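Local coordinates for protein Hsp70/Hsp90 co-chaperone CNS1 (Saccharomyces cerevisiae, PDB 6HFM) that binds the molecular chaperones Hsp90 and Hsp70 as a co-chaperone, stimulating the ATPase activity of the Hsp70 Ssa1 but not that of Hsp90, at residues 16-21 with 123-128; 105-110 with 130-135; 57-62 with 88-93. All coordinates share one frame; numbering follows the deposited sequence.

Contact 1: residues 16-21 with 123-128; sequences RNITNI and DILKKE
Asn17 and Lys126 lead a polar contact between two helix ends, beside a bound magnesium ion in the C-terminal domain of Cns1. Asn17 is the first residue after helix 4-15 to leave helical backbone angles; its positive phi of 57° and two bonds back into the last turn make a Schellman motif. The end of helix 121-126 lies against it, and Asn17 CA and Lys126 CA are 5.0 Å apart. The Asn17 amide carries most of the polar chemistry. With CG anti to the backbone N (chi1 -163°), the side chain reaches over the second helix end, and ND2 gives a nearly straight hydrogen bond of 2.9 Å to Lys126 O. The acceptor lies in the amide plane of Asn17, but ND2 stands above the plane of the Lys126 carbonyl. ND2 also donates to Glu128 OE1 at 3.1 Å, meeting the carboxylate on its anti side. Amide and carboxylate are nearly coplanar, 27° apart, although the two side chains cross at about a right angle. Lys126 CA also makes a CA-H...O contact of 3.3 Å with Arg16 O. The Arg16 guanidinium leads elsewhere, to Phe43 O and Glu69. Apolar packing is slight: Ile18 CG1 rests 4.1 Å from Leu125 CB, and both side chains also touch Leu134. A water joins Thr19 N to Leu125 O. Asn17 and Leu125 belong to the magnesium site, and the approach of Asn17 O to Leu125 O, two acceptors 3.2 Å apart, is consistent with both carbonyls facing the cation. The positive ion would probably offset their mutual repulsion, while the two bonds from ND2 hold the Asn17 amide against rotation.

Contact 2: residues 105-110 with 130-135; sequences METKAG and PDVPLF
Glu106 packs its side chain against the CE2, CZ and CE1 atoms of Phe135, the two side chains crossing at about a right angle. CB starts 4.0 Å from Phe135 CE2. From there CG, anti to the backbone N (chi1 -174°), passes 3.9 Å from Phe135 CZ. The extended chain then brings CD still nearer, to 3.5 Å from CZ, with the carboxylate plane turned 41° from the ring. At the tip, OE1 forms salt bridges with Lys140 and Arg164, and OE2 with Arg165, so the buried negative charge is met by three basic groups. Lys140 also makes a cation-pi contact with Phe135, which puts acid, base and ring in one cluster. This lies in the Cns1/TTC4 Wheel domain, where strand 101-106 leaves the mixed sheet and enters a type I beta turn from Thr107 to Gly110, against the chain that leads into strand 134-135. A single direct hydrogen bond joins the two backbones, Lys108 N to Asp131 O at 2.9 Å. Pro133 CD sits 3.3 Å from Glu106 O. A water lies in plane at the edge of the Phe135 ring, between the carbonyl oxygens of Glu106 and Pro133. The terminal methyl CE of Met105 touches Val132 CG1 at 3.7 Å, and both side chains also pack on Ile124. Toward the surface, the extended Lys108 chain runs obliquely past Asp131, its CD 3.3 Å from OD2. Lys108 NZ remains 4.6 Å from OD2, too far for a salt bridge, and a water accepting from NZ and donating to OD2 spans the distance. The other oxygen, Asp131 OD1, is hydrogen-bonded to Thr19 OG1, and the Asp131 side chain lies close to the bound magnesium ion.

Contact 3: residues 57-62 with 88-93; sequences TQDEFD and FKKEGK
Gln58 and Lys90 slide past each other in opposite directions, while Gln58 crosses the side chain of Phe88 at about a right angle. Gln58 belongs to the turn of the beta-hairpin formed by strands 47-55 and 60-68, where Asp59 and Glu60 both face Tyr55 in a G1 beta bulge; Lys90 begins a type II beta turn that ends at Lys93. The Gln58 amide bonds to both the N-H and the carbonyl of Lys90. Lys90 N donates to OE1 at 3.1 Å, in the carbonyl plane and on a lone pair, and NE2 returns a weak but straight bond of 3.3 Å to Lys90 O. A bend at chi2 (-74°) carries CD over Lys90 CB, 3.8 Å away. Closer to the backbone, Gln58 CG lies 3.8 Å from Phe88 CD1, the amide plane steeply inclined to the ring, 73° apart. Phe88 is itself stacked on Phe96 and meets Tyr55 edge-to-face. With an alanine in place of the glutamine, Lys90 N and O would probably lose their side-chain partners and a gap would open beside the Phe88 ring. A water accepts from Thr57 OG1 and Gln58 NE2 and donates to Glu91 O. The Lys90 side chain runs back along the hairpin turn, Lys90 CD 3.7 Å from Gln58 O and Lys90 NZ 3.5 Å from Asp59 CB.

From the N terminus, the chain leaves helix 4-15 through residues 16-21, which meet their partner only after 101 intervening residues, at the end of helix 121-126. Within this long loop of contact 1, contact 3 opens and closes first, tying the 47-55/60-68 hairpin to the loop before strand 101-106. Contact 2 then starts at residues 105-110 and closes at 130-135, past residue 128, so contacts 1 and 2 cross along the chain. They also touch in space: strands 20-21 and 134-135 pair in parallel, joining the chain after helix 4-15 to the chain that follows helix 121-126. Contact 3 lies on the opposite side of the chain's centre from contact 1, about 29 Å away between centres.

Contact 1: residues 16-21 with 123-128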
# COMPACT_ATOMS: atom_id res chain seq x y z
N ARG A 16 -4.67 -16.25 3.43
CA ARG A 16 -4.06 -15.04 4.00
C ARG A 16 -5.08 -13.94 4.40
O ARG A 16 -4.67 -12.86 4.84
CB ARG A 16 -3.05 -14.46 3.00
CG ARG A 16 -1.79 -15.29 2.81
CD ARG A 16 -1.03 -14.80 1.59
NE ARG A 16 0.33 -15.31 1.47
CZ ARG A 16 0.68 -16.53 1.05
NH1 ARG A 16 -0.25 -17.45 0.77
NH2 ARG A 16 1.97 -16.85 0.97
N ASN A 17 -6.38 -14.22 4.23
CA ASN A 17 -7.47 -13.30 4.58
C ASN A 17 -7.37 -11.94 3.89
O ASN A 17 -7.73 -10.92 4.47
CB ASN A 17 -7.56 -13.14 6.11
CG ASN A 17 -8.89 -12.57 6.56
OD1 ASN A 17 -9.93 -12.83 5.96
ND2 ASN A 17 -8.86 -11.76 7.62
N ILE A 18 -6.89 -11.93 2.65
CA ILE A 18 -6.67 -10.68 1.91
C ILE A 18 -7.99 -10.18 1.31
O ILE A 18 -8.69 -10.91 0.60
CB ILE A 18 -5.60 -10.83 0.80
CG1 ILE A 18 -4.23 -11.07 1.44
CG2 ILE A 18 -5.53 -9.59 -0.09
CD1 ILE A 18 -3.18 -11.60 0.48
N THR A 19 -8.32 -8.93 1.61
CA THR A 19 -9.43 -8.23 0.99
C THR A 19 -8.89 -7.46 -0.22
O THR A 19 -7.89 -6.76 -0.10
CB THR A 19 -10.04 -7.22 1.99
OG1 THR A 19 -10.41 -7.90 3.19
CG2 THR A 19 -11.27 -6.53 1.41
N ASN A 20 -9.52 -7.62 -1.39
CA ASN A 20 -9.16 -6.83 -2.58
C ASN A 20 -10.33 -5.96 -3.01
O ASN A 20 -11.45 -6.44 -3.18
CB ASN A 20 -8.72 -7.72 -3.75
CG ASN A 20 -8.25 -6.91 -4.95
OD1 ASN A 20 -7.48 -5.95 -4.80
ND2 ASN A 20 -8.71 -7.28 -6.14
N ILE A 21 -10.04 -4.67 -3.22
CA ILE A 21 -11.03 -3.71 -3.68
C ILE A 21 -10.65 -3.27 -5.10
O ILE A 21 -9.56 -2.74 -5.31
CB ILE A 21 -11.09 -2.46 -2.76
CG1 ILE A 21 -11.51 -2.85 -1.32
CG2 ILE A 21 -12.04 -1.40 -3.32
CD1 ILE A 21 -12.85 -3.51 -1.18
N ASP A 123 1.16 -9.37 7.74
CA ASP A 123 0.42 -9.24 8.99
C ASP A 123 -0.67 -8.17 8.93
O ASP A 123 -1.76 -8.38 9.46
CB ASP A 123 1.37 -9.01 10.17
CG ASP A 123 2.16 -10.28 10.55
OD1 ASP A 123 1.93 -11.36 9.97
OD2 ASP A 123 3.02 -10.19 11.45
N ILE A 124 -0.40 -7.05 8.26
CA ILE A 124 -1.41 -5.99 8.08
C ILE A 124 -2.61 -6.48 7.27
O ILE A 124 -3.76 -6.24 7.65
CB ILE A 124 -0.79 -4.73 7.44
CG1 ILE A 124 0.18 -4.07 8.43
CG2 ILE A 124 -1.87 -3.72 7.01
CD1 ILE A 124 1.11 -3.05 7.80
N LEU A 125 -2.35 -7.17 6.17
CA LEU A 125 -3.43 -7.65 5.29
C LEU A 125 -4.21 -8.83 5.88
O LEU A 125 -5.36 -9.05 5.48
CB LEU A 125 -2.89 -8.02 3.90
CG LEU A 125 -2.18 -6.93 3.07
CD1 LEU A 125 -1.67 -7.51 1.75
CD2 LEU A 125 -3.07 -5.73 2.81
N LYS A 126 -3.61 -9.58 6.81
CA LYS A 126 -4.25 -10.78 7.39
C LYS A 126 -5.30 -10.48 8.46
O LYS A 126 -6.24 -11.27 8.65
CB LYS A 126 -3.20 -11.75 7.94
CG LYS A 126 -3.78 -13.09 8.40
CD LYS A 126 -2.71 -14.15 8.62
CE LYS A 126 -3.31 -15.47 9.08
NZ LYS A 126 -4.14 -16.13 8.02
N LYS A 127 -5.16 -9.37 9.17
CA LYS A 127 -6.06 -9.05 10.29
C LYS A 127 -7.51 -8.91 9.83
O LYS A 127 -7.78 -8.29 8.80
CB LYS A 127 -5.63 -7.75 10.98
CG LYS A 127 -4.32 -7.84 11.73
CD LYS A 127 -4.00 -6.54 12.44
CE LYS A 127 -2.57 -6.54 12.98
NZ LYS A 127 -2.16 -5.19 13.44
N GLU A 128 -8.44 -9.50 10.59
CA GLU A 128 -9.87 -9.38 10.28
C GLU A 128 -10.35 -7.97 10.59
O GLU A 128 -11.12 -7.39 9.83
CB GLU A 128 -10.69 -10.44 11.04
CG GLU A 128 -12.20 -10.45 10.75
CD GLU A 128 -12.56 -10.68 9.29
OE1 GLU A 128 -11.76 -11.29 8.54
OE2 GLU A 128 -13.66 -10.26 8.89
O HOH W 1 -6.67 -7.55 3.52

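Contact 2: residues 105-110 with 130-135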
# COMPACT_ATOMS: atom_id res chain seq x y z
N MET A 105 -2.70 3.74 5.58
CA MET A 105 -3.36 2.90 4.60
C MET A 105 -4.87 3.02 4.75
O MET A 105 -5.37 3.23 5.86
CB MET A 105 -2.93 1.44 4.76
CG MET A 105 -1.43 1.24 4.51
SD MET A 105 -0.81 -0.44 4.75
CE MET A 105 -1.40 -1.21 3.26
N GLU A 106 -5.57 2.91 3.63
CA GLU A 106 -7.03 2.98 3.62
C GLU A 106 -7.62 1.66 4.10
O GLU A 106 -7.10 0.58 3.79
CB GLU A 106 -7.51 3.31 2.21
CG GLU A 106 -9.01 3.57 2.08
CD GLU A 106 -9.44 3.97 0.67
OE1 GLU A 106 -8.60 4.49 -0.11
OE2 GLU A 106 -10.63 3.79 0.36
N THR A 107 -8.71 1.74 4.87
CA THR A 107 -9.41 0.54 5.36
C THR A 107 -10.62 0.23 4.48
O THR A 107 -11.01 1.03 3.62
CB THR A 107 -9.88 0.71 6.82
OG1 THR A 107 -10.83 1.78 6.91
CG2 THR A 107 -8.70 1.01 7.74
N LYS A 108 -11.24 -0.93 4.69
CA LYS A 108 -12.43 -1.30 3.92
C LYS A 108 -13.56 -0.28 4.11
O LYS A 108 -14.31 -0.01 3.17
CB LYS A 108 -12.92 -2.71 4.28
CG LYS A 108 -13.93 -3.25 3.26
CD LYS A 108 -14.38 -4.66 3.58
CE LYS A 108 -15.50 -5.09 2.63
NZ LYS A 108 -15.99 -6.46 2.93
N ALA A 109 -13.66 0.31 5.30
CA ALA A 109 -14.66 1.35 5.58
C ALA A 109 -14.42 2.68 4.83
O ALA A 109 -15.32 3.51 4.78
CB ALA A 109 -14.73 1.61 7.08
N GLY A 110 -13.23 2.87 4.27
CA GLY A 110 -12.86 4.13 3.62
C GLY A 110 -12.18 5.11 4.56
O GLY A 110 -11.94 6.26 4.18
N PRO A 130 -8.32 -4.34 12.26
CA PRO A 130 -8.84 -3.54 11.14
C PRO A 130 -8.60 -4.18 9.77
O PRO A 130 -7.54 -4.78 9.54
CB PRO A 130 -8.06 -2.23 11.24
CG PRO A 130 -6.83 -2.57 12.01
CD PRO A 130 -7.16 -3.70 12.92
N ASP A 131 -9.58 -4.04 8.88
CA ASP A 131 -9.57 -4.66 7.56
C ASP A 131 -8.90 -3.69 6.58
O ASP A 131 -9.49 -2.69 6.18
CB ASP A 131 -11.02 -4.98 7.13
CG ASP A 131 -11.10 -5.90 5.91
OD1 ASP A 131 -10.06 -6.26 5.31
OD2 ASP A 131 -12.24 -6.28 5.55
N VAL A 132 -7.66 -4.01 6.20
CA VAL A 132 -6.83 -3.16 5.33
C VAL A 132 -6.67 -3.88 3.98
O VAL A 132 -5.93 -4.87 3.91
CB VAL A 132 -5.45 -2.90 5.97
CG1 VAL A 132 -4.54 -2.09 5.04
CG2 VAL A 132 -5.61 -2.17 7.30
N PRO A 133 -7.34 -3.39 2.91
CA PRO A 133 -7.29 -4.11 1.63
C PRO A 133 -6.13 -3.79 0.70
O PRO A 133 -5.49 -2.73 0.81
CB PRO A 133 -8.61 -3.70 0.94
CG PRO A 133 -9.38 -2.91 1.93
CD PRO A 133 -8.39 -2.35 2.89
N LEU A 134 -5.90 -4.70 -0.24
CA LEU A 134 -5.26 -4.37 -1.51
C LEU A 134 -6.27 -3.58 -2.36
O LEU A 134 -7.49 -3.76 -2.24
CB LEU A 134 -4.82 -5.63 -2.26
CG LEU A 134 -3.73 -6.50 -1.64
CD1 LEU A 134 -3.50 -7.72 -2.52
CD2 LEU A 134 -2.44 -5.73 -1.45
N PHE A 135 -5.73 -2.71 -3.21
CA PHE A 135 -6.52 -1.98 -4.20
C PHE A 135 -6.00 -2.39 -5.57
O PHE A 135 -4.82 -2.19 -5.87
CB PHE A 135 -6.44 -0.47 -3.95
CG PHE A 135 -7.25 -0.02 -2.77
CD1 PHE A 135 -8.56 0.40 -2.92
CD2 PHE A 135 -6.72 -0.09 -1.48
CE1 PHE A 135 -9.32 0.78 -1.83
CE2 PHE A 135 -7.48 0.28 -0.38
CZ PHE A 135 -8.78 0.71 -0.56
O HOH W 2 -5.17 -0.22 2.11
O HOH W 3 -13.68 -8.00 4.05

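Contact 3: residues 57-62 with 88-93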
# COMPACT_ATOMS: atom_id res chain seq x y z
N THR A 57 1.01 15.39 0.31
CA THR A 57 1.42 16.77 0.62
C THR A 57 2.48 17.33 -0.36
O THR A 57 2.75 18.53 -0.34
CB THR A 57 1.92 16.93 2.08
OG1 THR A 57 3.14 16.20 2.28
CG2 THR A 57 0.87 16.45 3.07
N GLN A 58 3.07 16.46 -1.19
CA GLN A 58 4.03 16.87 -2.23
C GLN A 58 3.52 16.71 -3.67
O GLN A 58 4.26 17.02 -4.61
CB GLN A 58 5.32 16.05 -2.06
CG GLN A 58 6.11 16.39 -0.81
CD GLN A 58 6.84 17.72 -0.91
OE1 GLN A 58 7.41 18.05 -1.95
NE2 GLN A 58 6.83 18.49 0.18
N ASP A 59 2.27 16.27 -3.85
CA ASP A 59 1.69 15.96 -5.17
C ASP A 59 2.62 15.06 -6.01
O ASP A 59 2.99 15.39 -7.14
CB ASP A 59 1.33 17.24 -5.94
CG ASP A 59 0.45 16.99 -7.17
OD1 ASP A 59 0.40 17.83 -8.04
OD2 ASP A 59 -0.18 15.90 -7.25
N GLU A 60 3.00 13.94 -5.42
CA GLU A 60 3.92 13.01 -6.04
C GLU A 60 3.56 11.61 -5.61
O GLU A 60 2.88 11.43 -4.60
CB GLU A 60 5.36 13.35 -5.61
CG GLU A 60 6.47 12.57 -6.31
CD GLU A 60 6.46 12.78 -7.81
OE1 GLU A 60 7.13 13.72 -8.28
OE2 GLU A 60 5.77 12.01 -8.52
N PHE A 61 3.99 10.63 -6.40
CA PHE A 61 3.90 9.22 -6.00
C PHE A 61 5.00 8.39 -6.64
O PHE A 61 5.57 8.78 -7.67
CB PHE A 61 2.49 8.64 -6.27
CG PHE A 61 2.20 8.33 -7.72
CD1 PHE A 61 2.22 7.01 -8.18
CD2 PHE A 61 1.87 9.35 -8.61
CE1 PHE A 61 1.94 6.72 -9.51
CE2 PHE A 61 1.59 9.06 -9.94
CZ PHE A 61 1.62 7.75 -10.39
N ASP A 62 5.30 7.26 -6.01
CA ASP A 62 6.24 6.28 -6.54
C ASP A 62 5.49 5.00 -6.87
O ASP A 62 4.42 4.72 -6.31
CB ASP A 62 7.33 5.94 -5.52
CG ASP A 62 8.29 7.08 -5.25
OD1 ASP A 62 8.42 8.00 -6.07
OD2 ASP A 62 8.93 7.04 -4.18
N PHE A 88 10.88 15.75 -4.31
CA PHE A 88 10.07 16.56 -3.39
C PHE A 88 10.52 18.01 -3.50
O PHE A 88 11.67 18.33 -3.17
CB PHE A 88 10.20 16.08 -1.94
CG PHE A 88 9.89 14.62 -1.74
CD1 PHE A 88 8.75 14.05 -2.32
CD2 PHE A 88 10.72 13.82 -0.97
CE1 PHE A 88 8.47 12.71 -2.13
CE2 PHE A 88 10.44 12.47 -0.79
CZ PHE A 88 9.30 11.92 -1.37
N LYS A 89 9.63 18.88 -3.98
CA LYS A 89 9.97 20.26 -4.31
C LYS A 89 9.04 21.31 -3.69
O LYS A 89 9.01 22.45 -4.14
CB LYS A 89 9.99 20.42 -5.84
CG LYS A 89 10.95 19.48 -6.53
CD LYS A 89 11.00 19.74 -8.02
CE LYS A 89 11.65 18.59 -8.75
NZ LYS A 89 10.70 17.46 -8.96
N LYS A 90 8.32 20.92 -2.63
CA LYS A 90 7.37 21.81 -1.96
C LYS A 90 7.74 22.00 -0.51
O LYS A 90 8.59 21.29 0.03
CB LYS A 90 5.97 21.23 -2.04
CG LYS A 90 5.48 21.02 -3.46
CD LYS A 90 4.03 20.59 -3.50
CE LYS A 90 3.31 21.23 -4.68
NZ LYS A 90 2.02 20.55 -4.94
N GLU A 91 7.07 22.98 0.12
CA GLU A 91 7.18 23.24 1.56
C GLU A 91 7.05 21.95 2.36
O GLU A 91 6.11 21.18 2.16
CB GLU A 91 6.10 24.24 2.03
CG GLU A 91 6.55 25.69 2.02
CD GLU A 91 5.42 26.66 2.31
OE1 GLU A 91 4.50 26.32 3.09
OE2 GLU A 91 5.44 27.78 1.76
N GLY A 92 8.01 21.73 3.25
CA GLY A 92 8.03 20.54 4.11
C GLY A 92 8.80 19.35 3.56
O GLY A 92 8.79 18.29 4.18
N LYS A 93 9.48 19.52 2.42
CA LYS A 93 10.32 18.45 1.82
C LYS A 93 11.39 17.89 2.77
O LYS A 93 11.74 16.71 2.69
CB LYS A 93 10.98 18.94 0.53
CG LYS A 93 11.89 20.16 0.69
CD LYS A 93 12.55 20.56 -0.62
CE LYS A 93 13.13 21.96 -0.52
NZ LYS A 93 14.24 22.18 -1.48
O HOH W 4 5.03 18.15 2.58
O HOH W 5 6.97 17.74 -5.31